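Local coordinates for protein alpha-glucosidase YIHQ (Escherichia coli, PDB 5AEG) that hydrolyses sulfoquinovosyl diacylglycerides and simple sulfoquinovosides, releasing sulfoquinovose for breakdown by sulfoglycolysis, at residues G292-S297 / G368-G373; W304-N309 / Y333-V338; E388-N393 / K435-A440. All coordinates share one frame; numbering follows the deposited sequence.

Contact 1: residues G292-S297 / G368-G373; sequences GIRMTS and GEFYGG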
loop_
_atom_site.group_PDB
_atom_site.type_symbol
_atom_site.label_atom_id
_atom_site.label_comp_id
_atom_site.label_asym_id
_atom_site.label_seq_id
_atom_site.Cartn_x
_atom_site.Cartn_y
_atom_site.Cartn_z
ATOM N N GLY A 292 25.661 1.515 -7.712
ATOM C CA GLY A 292 26.710 2.128 -6.899
ATOM C C GLY A 292 26.297 2.561 -5.523
ATOM O O GLY A 292 25.107 2.431 -5.117
ATOM N N ILE A 293 27.334 2.878 -4.760
ATOM C CA ILE A 293 27.294 3.195 -3.360
ATOM C C ILE A 293 27.776 4.623 -3.233
ATOM O O ILE A 293 28.881 5.038 -3.752
ATOM C CB ILE A 293 28.228 2.309 -2.551
ATOM C CG1 ILE A 293 27.810 0.844 -2.638
ATOM C CG2 ILE A 293 28.275 2.790 -1.109
ATOM C CD1 ILE A 293 28.839 -0.093 -1.996
ATOM N N ARG A 294 26.946 5.384 -2.545
ATOM C CA ARG A 294 27.252 6.767 -2.147
ATOM C C ARG A 294 27.512 6.782 -0.653
ATOM O O ARG A 294 26.646 6.409 0.177
ATOM C CB ARG A 294 26.110 7.685 -2.562
ATOM C CG ARG A 294 26.307 9.116 -2.038
ATOM C CD ARG A 294 26.752 10.007 -3.129
ATOM N NE ARG A 294 25.727 10.218 -4.135
ATOM C CZ ARG A 294 25.927 10.968 -5.190
ATOM N NH1 ARG A 294 27.127 11.559 -5.407
ATOM N NH2 ARG A 294 24.958 11.115 -6.073
ATOM N N MET A 295 28.719 7.203 -0.276
ATOM C CA MET A 295 29.040 7.480 1.113
ATOM C C MET A 295 28.384 8.778 1.655
ATOM O O MET A 295 28.431 9.828 0.997
ATOM C CB MET A 295 30.548 7.588 1.227
ATOM C CG MET A 295 31.057 7.097 2.512
ATOM S SD MET A 295 30.656 5.309 2.617
ATOM C CE MET A 295 30.665 5.451 4.388
ATOM N N THR A 296 27.731 8.688 2.832
ATOM C CA THR A 296 27.228 9.841 3.591
ATOM C C THR A 296 27.798 9.785 5.040
ATOM O O THR A 296 28.396 8.791 5.455
ATOM C CB THR A 296 25.708 9.834 3.695
ATOM O OG1 THR A 296 25.315 8.737 4.530
ATOM C CG2 THR A 296 25.042 9.765 2.282
ATOM N N SER A 297 27.609 10.852 5.800
ATOM C CA SER A 297 27.975 10.877 7.234
ATOM C C SER A 297 27.260 9.796 8.088
ATOM O O SER A 297 27.699 9.552 9.199
ATOM C CB SER A 297 27.665 12.261 7.847
ATOM O OG SER A 297 26.333 12.609 7.560
ATOM N N GLY A 368 20.099 15.286 2.135
ATOM C CA GLY A 368 21.084 15.406 3.178
ATOM C C GLY A 368 22.157 16.203 2.529
ATOM O O GLY A 368 21.962 17.377 2.162
ATOM N N GLU A 369 23.256 15.523 2.303
ATOM C CA GLU A 369 24.422 16.168 1.746
ATOM C C GLU A 369 24.275 16.280 0.194
ATOM O O GLU A 369 24.854 17.191 -0.423
ATOM C CB GLU A 369 25.738 15.474 2.255
ATOM C CG GLU A 369 25.731 13.943 2.556
ATOM C CD GLU A 369 25.326 13.517 3.986
ATOM O OE1 GLU A 369 26.193 13.502 4.896
ATOM O OE2 GLU A 369 24.146 13.121 4.195
ATOM N N PHE A 370 23.441 15.401 -0.404
ATOM C CA PHE A 370 23.257 15.322 -1.871
ATOM C C PHE A 370 21.850 15.668 -2.320
ATOM O O PHE A 370 20.947 15.646 -1.525
ATOM C CB PHE A 370 23.654 13.926 -2.358
ATOM C CG PHE A 370 25.103 13.596 -2.033
ATOM C CD1 PHE A 370 26.161 14.032 -2.883
ATOM C CD2 PHE A 370 25.438 12.970 -0.822
ATOM C CE1 PHE A 370 27.501 13.737 -2.575
ATOM C CE2 PHE A 370 26.781 12.691 -0.498
ATOM C CZ PHE A 370 27.808 13.069 -1.374
ATOM N N TYR A 371 21.695 15.952 -3.602
ATOM C CA TYR A 371 20.424 16.393 -4.189
ATOM C C TYR A 371 19.983 15.556 -5.311
ATOM O O TYR A 371 20.797 14.988 -6.064
ATOM C CB TYR A 371 20.556 17.800 -4.756
ATOM C CG TYR A 371 21.117 18.803 -3.799
ATOM C CD1 TYR A 371 22.500 18.929 -3.626
ATOM C CD2 TYR A 371 20.283 19.639 -3.072
ATOM C CE1 TYR A 371 23.029 19.878 -2.770
ATOM C CE2 TYR A 371 20.819 20.584 -2.205
ATOM C CZ TYR A 371 22.183 20.672 -2.040
ATOM O OH TYR A 371 22.675 21.604 -1.174
ATOM N N GLY A 372 18.666 15.534 -5.495
ATOM C CA GLY A 372 18.087 14.787 -6.614
ATOM C C GLY A 372 17.127 15.646 -7.347
ATOM O O GLY A 372 16.321 16.303 -6.688
ATOM N N GLY A 373 17.186 15.649 -8.677
ATOM C CA GLY A 373 16.117 16.265 -9.501
ATOM C C GLY A 373 14.855 15.416 -9.520
ATOM O O GLY A 373 14.901 14.171 -9.460
#

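Contact 2: residues W304-N309 / Y333-V338; sequences WNWKWN and YINPYV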
loop_
_atom_site.group_PDB
_atom_site.type_symbol
_atom_site.label_atom_id
_atom_site.label_comp_id
_atom_site.label_asym_id
_atom_site.label_seq_id
_atom_site.Cartn_x
_atom_site.Cartn_y
_atom_site.Cartn_z
ATOM N N TRP A 304 21.896 7.306 -6.726
ATOM C CA TRP A 304 20.668 7.484 -7.488
ATOM C C TRP A 304 20.846 7.838 -8.983
ATOM O O TRP A 304 20.424 8.906 -9.476
ATOM C CB TRP A 304 19.746 8.487 -6.779
ATOM C CG TRP A 304 19.182 8.027 -5.465
ATOM C CD1 TRP A 304 19.494 6.924 -4.778
ATOM C CD2 TRP A 304 18.199 8.701 -4.697
ATOM N NE1 TRP A 304 18.808 6.877 -3.578
ATOM C CE2 TRP A 304 18.002 7.968 -3.527
ATOM C CE3 TRP A 304 17.505 9.880 -4.866
ATOM C CZ2 TRP A 304 17.092 8.354 -2.557
ATOM C CZ3 TRP A 304 16.596 10.262 -3.851
ATOM C CH2 TRP A 304 16.392 9.482 -2.773
ATOM N N ASN A 305 21.524 6.968 -9.701
ATOM C CA ASN A 305 21.634 7.065 -11.141
ATOM C C ASN A 305 21.431 5.654 -11.706
ATOM O O ASN A 305 22.257 4.797 -11.487
ATOM C CB ASN A 305 23.013 7.637 -11.525
ATOM C CG ASN A 305 23.045 8.091 -12.986
ATOM O OD1 ASN A 305 22.441 9.087 -13.340
ATOM N ND2 ASN A 305 23.610 7.286 -13.836
ATOM N N TRP A 306 20.366 5.493 -12.491
ATOM C CA TRP A 306 19.724 4.203 -12.793
ATOM C C TRP A 306 20.351 3.537 -14.033
ATOM O O TRP A 306 19.751 3.314 -15.090
ATOM C CB TRP A 306 18.184 4.337 -12.837
ATOM C CG TRP A 306 17.695 5.262 -11.805
ATOM C CD1 TRP A 306 16.966 6.399 -12.002
ATOM C CD2 TRP A 306 17.833 5.129 -10.415
ATOM N NE1 TRP A 306 16.703 7.015 -10.831
ATOM C CE2 TRP A 306 17.270 6.292 -9.836
ATOM C CE3 TRP A 306 18.496 4.207 -9.590
ATOM C CZ2 TRP A 306 17.221 6.484 -8.501
ATOM C CZ3 TRP A 306 18.450 4.411 -8.242
ATOM C CH2 TRP A 306 17.832 5.528 -7.712
ATOM N N LYS A 307 21.596 3.131 -13.782
ATOM C CA LYS A 307 22.373 2.411 -14.747
ATOM C C LYS A 307 23.337 1.510 -13.992
ATOM O O LYS A 307 23.860 1.895 -12.925
ATOM C CB LYS A 307 23.107 3.464 -15.557
ATOM C CG LYS A 307 23.845 3.024 -16.796
ATOM C CD LYS A 307 23.949 4.237 -17.768
ATOM C CE LYS A 307 24.308 5.638 -17.158
ATOM N NZ LYS A 307 23.436 6.805 -17.580
ATOM N N TRP A 308 23.607 0.342 -14.540
ATOM C CA TRP A 308 24.495 -0.668 -13.900
ATOM C C TRP A 308 25.867 -0.070 -13.666
ATOM O O TRP A 308 26.416 0.538 -14.553
ATOM C CB TRP A 308 24.591 -1.936 -14.791
ATOM C CG TRP A 308 25.721 -2.793 -14.516
ATOM C CD1 TRP A 308 26.229 -3.128 -13.330
ATOM C CD2 TRP A 308 26.559 -3.391 -15.490
ATOM N NE1 TRP A 308 27.308 -3.932 -13.478
ATOM C CE2 TRP A 308 27.543 -4.120 -14.794
ATOM C CE3 TRP A 308 26.555 -3.403 -16.891
ATOM C CZ2 TRP A 308 28.576 -4.873 -15.449
ATOM C CZ3 TRP A 308 27.577 -4.193 -17.573
ATOM C CH2 TRP A 308 28.570 -4.905 -16.821
ATOM N N ASN A 309 26.367 -0.157 -12.472
ATOM C CA ASN A 309 27.623 0.352 -12.092
ATOM C C ASN A 309 28.620 -0.832 -12.074
ATOM O O ASN A 309 28.650 -1.659 -11.147
ATOM C CB ASN A 309 27.472 1.002 -10.703
ATOM C CG ASN A 309 28.731 1.701 -10.206
ATOM O OD1 ASN A 309 29.845 1.159 -10.292
ATOM N ND2 ASN A 309 28.559 2.872 -9.613
ATOM N N TYR A 333 16.751 -1.676 -8.415
ATOM C CA TYR A 333 16.111 -0.604 -7.687
ATOM C C TYR A 333 16.066 0.626 -8.596
ATOM O O TYR A 333 17.084 0.944 -9.284
ATOM C CB TYR A 333 16.914 -0.270 -6.414
ATOM C CG TYR A 333 16.433 0.899 -5.627
ATOM C CD1 TYR A 333 16.725 2.233 -6.027
ATOM C CD2 TYR A 333 15.734 0.746 -4.454
ATOM C CE1 TYR A 333 16.235 3.308 -5.305
ATOM C CE2 TYR A 333 15.259 1.834 -3.720
ATOM C CZ TYR A 333 15.506 3.119 -4.164
ATOM O OH TYR A 333 15.080 4.176 -3.472
ATOM N N ILE A 334 14.953 1.357 -8.498
ATOM C CA ILE A 334 14.775 2.634 -9.167
ATOM C C ILE A 334 13.777 3.487 -8.369
ATOM O O ILE A 334 12.896 2.946 -7.650
ATOM C CB ILE A 334 14.368 2.460 -10.658
ATOM C CG1 ILE A 334 14.346 3.852 -11.333
ATOM C CG2 ILE A 334 13.017 1.806 -10.881
ATOM C CD1 ILE A 334 14.335 3.735 -12.836
ATOM N N ASN A 335 13.939 4.818 -8.443
ATOM C CA ASN A 335 13.013 5.759 -7.889
ATOM C C ASN A 335 12.842 6.950 -8.869
ATOM O O ASN A 335 13.577 6.975 -9.874
ATOM C CB ASN A 335 13.350 6.096 -6.472
ATOM C CG ASN A 335 14.483 7.048 -6.292
ATOM O OD1 ASN A 335 14.645 8.007 -7.000
ATOM N ND2 ASN A 335 15.208 6.851 -5.239
ATOM N N PRO A 336 11.907 7.860 -8.592
ATOM C CA PRO A 336 11.590 8.838 -9.642
ATOM C C PRO A 336 12.369 10.141 -9.449
ATOM O O PRO A 336 11.921 11.190 -9.931
ATOM C CB PRO A 336 10.094 8.976 -9.486
ATOM C CG PRO A 336 9.925 8.956 -7.968
ATOM C CD PRO A 336 10.969 8.000 -7.447
ATOM N N TYR A 337 13.539 10.066 -8.781
ATOM C CA TYR A 337 14.497 11.161 -8.659
ATOM C C TYR A 337 15.812 10.739 -9.361
ATOM O O TYR A 337 16.014 9.555 -9.687
ATOM C CB TYR A 337 14.840 11.475 -7.228
ATOM C CG TYR A 337 13.660 11.704 -6.279
ATOM C CD1 TYR A 337 13.030 12.959 -6.178
ATOM C CD2 TYR A 337 13.249 10.696 -5.398
ATOM C CE1 TYR A 337 11.997 13.170 -5.241
ATOM C CE2 TYR A 337 12.200 10.871 -4.537
ATOM C CZ TYR A 337 11.582 12.127 -4.396
ATOM O OH TYR A 337 10.523 12.300 -3.460
ATOM N N VAL A 338 16.661 11.723 -9.598
ATOM C CA VAL A 338 17.943 11.489 -10.278
ATOM C C VAL A 338 19.000 12.352 -9.614
ATOM O O VAL A 338 18.850 13.566 -9.510
ATOM C CB VAL A 338 17.871 11.728 -11.786
ATOM C CG1 VAL A 338 17.228 10.580 -12.530
ATOM C CG2 VAL A 338 17.171 13.034 -12.148
HETATM O O HOH W 1 17.546 4.972 -1.917
#

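Contact 3: residues E388-N393 / K435-A440; sequences EVIKKN and KCNYEA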
loop_
_atom_site.group_PDB
_atom_site.type_symbol
_atom_site.label_atom_id
_atom_site.label_comp_id
_atom_site.label_asym_id
_atom_site.label_seq_id
_atom_site.Cartn_x
_atom_site.Cartn_y
_atom_site.Cartn_z
ATOM N N GLU A 388 12.025 4.703 -20.949
ATOM C CA GLU A 388 13.156 4.120 -21.713
ATOM C C GLU A 388 14.335 3.829 -20.875
ATOM O O GLU A 388 15.056 2.846 -21.122
ATOM C CB GLU A 388 13.602 5.019 -22.931
ATOM C CG GLU A 388 12.513 5.092 -24.006
ATOM C CD GLU A 388 12.119 3.752 -24.635
ATOM O OE1 GLU A 388 13.078 3.001 -24.955
ATOM O OE2 GLU A 388 10.878 3.453 -24.817
ATOM N N VAL A 389 14.562 4.662 -19.880
ATOM C CA VAL A 389 15.581 4.354 -18.906
ATOM C C VAL A 389 15.298 2.971 -18.302
ATOM O O VAL A 389 16.215 2.159 -18.202
ATOM C CB VAL A 389 15.683 5.415 -17.794
ATOM C CG1 VAL A 389 16.526 4.943 -16.634
ATOM C CG2 VAL A 389 16.288 6.719 -18.329
ATOM N N ILE A 390 14.057 2.731 -17.877
ATOM C CA ILE A 390 13.706 1.442 -17.310
ATOM C C ILE A 390 13.958 0.357 -18.331
ATOM O O ILE A 390 14.579 -0.670 -18.015
ATOM C CB ILE A 390 12.221 1.391 -16.764
ATOM C CG1 ILE A 390 12.053 2.313 -15.538
ATOM C CG2 ILE A 390 11.887 -0.015 -16.256
ATOM C CD1 ILE A 390 10.599 2.697 -15.212
ATOM N N LYS A 391 13.486 0.556 -19.561
ATOM C CA LYS A 391 13.591 -0.496 -20.586
ATOM C C LYS A 391 15.023 -0.831 -20.957
ATOM O O LYS A 391 15.365 -1.985 -21.037
ATOM C CB LYS A 391 12.787 -0.136 -21.833
ATOM C CG LYS A 391 11.313 -0.288 -21.570
ATOM C CD LYS A 391 10.452 0.569 -22.470
ATOM C CE LYS A 391 10.668 0.302 -23.926
ATOM N NZ LYS A 391 9.623 1.149 -24.621
ATOM N N LYS A 392 15.858 0.190 -21.116
ATOM C CA LYS A 392 17.201 -0.005 -21.633
ATOM C C LYS A 392 18.170 -0.369 -20.513
ATOM O O LYS A 392 19.040 -1.263 -20.724
ATOM C CB LYS A 392 17.656 1.218 -22.437
ATOM C CG LYS A 392 19.156 1.486 -22.584
ATOM C CD LYS A 392 19.702 1.411 -24.025
ATOM C CE LYS A 392 19.548 0.026 -24.673
ATOM N NZ LYS A 392 20.055 -1.134 -23.851
ATOM N N ASN A 393 18.003 0.213 -19.317
ATOM C CA ASN A 393 18.983 0.027 -18.276
ATOM C C ASN A 393 18.695 -1.144 -17.287
ATOM O O ASN A 393 19.607 -1.660 -16.660
ATOM C CB ASN A 393 19.206 1.364 -17.552
ATOM C CG ASN A 393 19.852 2.441 -18.453
ATOM O OD1 ASN A 393 20.160 2.188 -19.557
ATOM N ND2 ASN A 393 19.956 3.619 -17.981
ATOM N N LYS A 435 2.424 3.599 -13.278
ATOM C CA LYS A 435 2.057 3.414 -14.689
ATOM C C LYS A 435 3.330 3.369 -15.549
ATOM O O LYS A 435 3.394 2.598 -16.503
ATOM C CB LYS A 435 1.151 4.562 -15.156
ATOM C CG LYS A 435 0.494 4.353 -16.513
ATOM C CD LYS A 435 -0.364 5.559 -16.917
ATOM C CE LYS A 435 -1.388 5.108 -17.959
ATOM N NZ LYS A 435 -1.614 6.148 -18.948
ATOM N N CYS A 436 4.335 4.189 -15.180
ATOM C CA CYS A 436 5.600 4.264 -15.936
ATOM C C CYS A 436 6.284 2.914 -15.933
ATOM O O CYS A 436 6.739 2.359 -16.997
ATOM C CB CYS A 436 6.483 5.347 -15.330
ATOM S SG CYS A 436 8.008 5.732 -16.252
ATOM N N ASN A 437 6.306 2.293 -14.753
ATOM C CA ASN A 437 6.817 0.940 -14.609
ATOM C C ASN A 437 6.013 -0.113 -15.389
ATOM O O ASN A 437 6.587 -0.943 -16.137
ATOM C CB ASN A 437 6.928 0.593 -13.088
ATOM C CG ASN A 437 8.095 1.312 -12.395
ATOM O OD1 ASN A 437 9.240 0.809 -12.373
ATOM N ND2 ASN A 437 7.817 2.469 -11.787
ATOM N N TYR A 438 4.690 -0.107 -15.195
ATOM C CA TYR A 438 3.800 -1.060 -15.827
ATOM C C TYR A 438 3.950 -0.962 -17.360
ATOM O O TYR A 438 4.063 -1.963 -18.013
ATOM C CB TYR A 438 2.357 -0.718 -15.436
ATOM C CG TYR A 438 1.328 -1.550 -16.066
ATOM C CD1 TYR A 438 0.955 -2.738 -15.508
ATOM C CD2 TYR A 438 0.741 -1.165 -17.300
ATOM C CE1 TYR A 438 -0.002 -3.541 -16.121
ATOM C CE2 TYR A 438 -0.221 -1.957 -17.911
ATOM C CZ TYR A 438 -0.579 -3.137 -17.318
ATOM O OH TYR A 438 -1.519 -3.933 -17.926
ATOM N N GLU A 439 3.981 0.272 -17.896
ATOM C CA GLU A 439 4.136 0.472 -19.373
ATOM C C GLU A 439 5.475 0.003 -19.885
ATOM O O GLU A 439 5.558 -0.615 -20.964
ATOM C CB GLU A 439 3.793 1.910 -19.811
ATOM C CG GLU A 439 2.305 2.106 -19.741
ATOM C CD GLU A 439 1.801 3.498 -20.151
ATOM O OE1 GLU A 439 2.508 4.492 -20.099
ATOM O OE2 GLU A 439 0.608 3.568 -20.412
ATOM N N ALA A 440 6.512 0.124 -19.079
ATOM C CA ALA A 440 7.779 -0.408 -19.472
ATOM C C ALA A 440 7.709 -1.906 -19.707
ATOM O O ALA A 440 8.182 -2.425 -20.731
ATOM C CB ALA A 440 8.853 -0.044 -18.465
#

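Contact 1: residues G292-S297 / G368-G373
Phe370 offers the face of its ring to the side chain of Arg294, and this pair supplies much of the surface buried here. Arg294 CD sits over the middle of the ring, 3.6 Å from the ring centroid, in a CH-pi contact. Farther along the chain the guanidinium lies flat on the same ring, its plane turned only 22° from that of the phenyl ring, so that the positive charge rests against the pi cloud. Arg294 NH1 is 3.6 Å from Phe370 CE1. Arginine suits this place because its methylenes and its flat cation can both cover an aromatic face: CG stands anti to the backbone N (chi1 174°), and bends at chi2 and chi3 fold the chain over the ring. The stack leaves the N-H groups in the guanidinium plane usable, and NH1 makes a salt bridge with Asp341. An alanine in place of Phe370 would probably leave the guanidinium without its aromatic support and freer to turn about Asp341.

The CG2 methyl of Thr296 approaches the edge of the same ring. Thr296 CB also lies 3.7 Å from Glu369 OE2, the two side chains crossing at about a right angle. The other carboxylate oxygen takes two hydrogen bonds from Ser297: OG donates to the syn lone pair of Glu369 OE1 at 2.8 Å, while the backbone N reaches OE1 from above the carboxylate plane at 3.1 Å. Glu369 is poorly ordered all the same, as may be expected at the surface.

Strand 293-296 belongs to a beta hairpin with strand 299-302, and strand 370-374 to a separate small antiparallel sheet. No backbone-to-backbone hydrogen bond joins segments 292-297 and 368-373; side chains carry the bridge, helped by Ser297 N, in loop excursions of the family 31 TIM-barrel domain next to the sulfoquinovoside-binding residues Arg301 and Trp304.

Contact 2: residues W304-N309 / Y333-V338
Trp306 lays its indole over Ile334, whose CG1 stands 3.7 Å from the centroid of the five-membered ring in a CH-pi contact. The isoleucine chain is extended, with CG1 anti to its backbone N (chi1 -174°), and Ile334 CD1 follows across the same pyrrole portion. At the far end of the indole, Trp306 CZ3 meets the edge of the Tyr333 ring in its plane, 3.6 Å from Tyr333 CD1, the two rings inclined at 46°.

The one polar atom of this large buried ring is satisfied: Trp306 NE1 donates to Tyr337 O at 2.9 Å, nearly along the C=O axis and close to the indole plane. Tryptophan fits the place because it combines a broad apolar surface with an N-H at its edge that can tie it to a strand backbone.

Asn335 stands between the two indoles. Its ND2 lies over the centre of the Trp304 ring, 3.4 Å above the plane, with the amide standing nearly upright on it, while OD1 approaches Trp306 CZ2. The amide cannot easily flip, since ND2 donates to Tyr333 OH and OD1 accepts from Tyr337 N at 2.9 Å, closing an Asx turn. Trp304 runs alongside Tyr337, their planes 18° apart but slid so that the rings barely overlap; Phe367 meets both edge-to-face.

A water links Trp304 NE1, from which it accepts, to Tyr333 OH, to which it donates. That hydroxyl also hydrogen-bonds Asp405, the nucleophile, so the aromatic cluster reaches the catalytic centre. Trp304 itself binds the sulfolipid substrate. The arrangement is that of a glycosidase TIM-barrel active site, where the C-terminal end of barrel strand 329-334 and the loop after strand 299-302 probably together form part of the substrate pocket.

Contact 3: residues E388-N393 / K435-A440
Ile390 packs on Ala440 in the close-packed part of the contact, its CG2 methyl 3.8 Å from Ala440 CB. The small alanine suits this spot: it turns a single methyl to the neighbouring helix, consistent with the axes of segments 388-393 and 435-440 approaching to 9.3 Å. The other branch of the isoleucine goes its own way. CG1 stands anti to the carbonyl carbon (chi1 -67°); from there Ile390 CD1, set by chi2, lies 3.7 Å from Asn437 OD1 and 4.1 Å from Cys436 SG. A beta-branched residue can thus serve different neighbours with its two arms, CG2 on Ala440 and CD1 on Asn437 and Cys436. Asn437 is a polar residue in this buried setting, but its OD1 accepts a hydrogen bond from Trp402 and its ND2 donates to Trp433 O, so its amide is provided for while Ile390 CD1 packs against the same OD1.

The solvent side is looser and belongs to Lys391. There the aliphatic part of the lysine does the packing: Lys391 CG lies 4.0 Å from Ala440 CB and passes close to the carbonyl oxygen of the same residue. The chain bends at chi3, and beyond that bend Lys391 NZ forms a salt bridge to Glu388 OE2 at 2.6 Å, one turn back on its own helix. Glu443 provides a second carboxylate partner for the ammonium from the other helix. Lysine therefore covers the edge of the helix pair with its methylenes and keeps its charge at the more open margin. No hydrogen bond joins the two segments.

Their axes cross at -43°, with both helices running in broadly the same direction, as consecutive outer helices of a TIM barrel do. Helix 380-395 precedes barrel strand 401-404 and helix 422-444 follows it, and Ile390 on Trp402 and Asn437 on Ala404 seat the pair against that strand.

Overall arrangement
Contacts 2 and 3 are buried parts of the TIM-barrel domain, whereas contact 1 lies at the surface. Chemistry follows place: contact 1 relies on a cation over an aromatic face and a carboxylate gripped by a serine, contact 2 on aromatic rings packed round a hydrogen-bonded asparagine amide near the catalytic centre, contact 3 on aliphatic packing between helices, with no hydrogen bond across it. Contacts 1 and 2 share a small antiparallel sheet, where strands 337-339 and 370-374 are neighbours and Gly373 N probably bonds Val338 O. Contact 2 also touches contact 3, through Ile334 against Ile390 and Asn393 ND2 to Trp306 O. Contacts 1 and 3 do not meet; contact 2 stands between them.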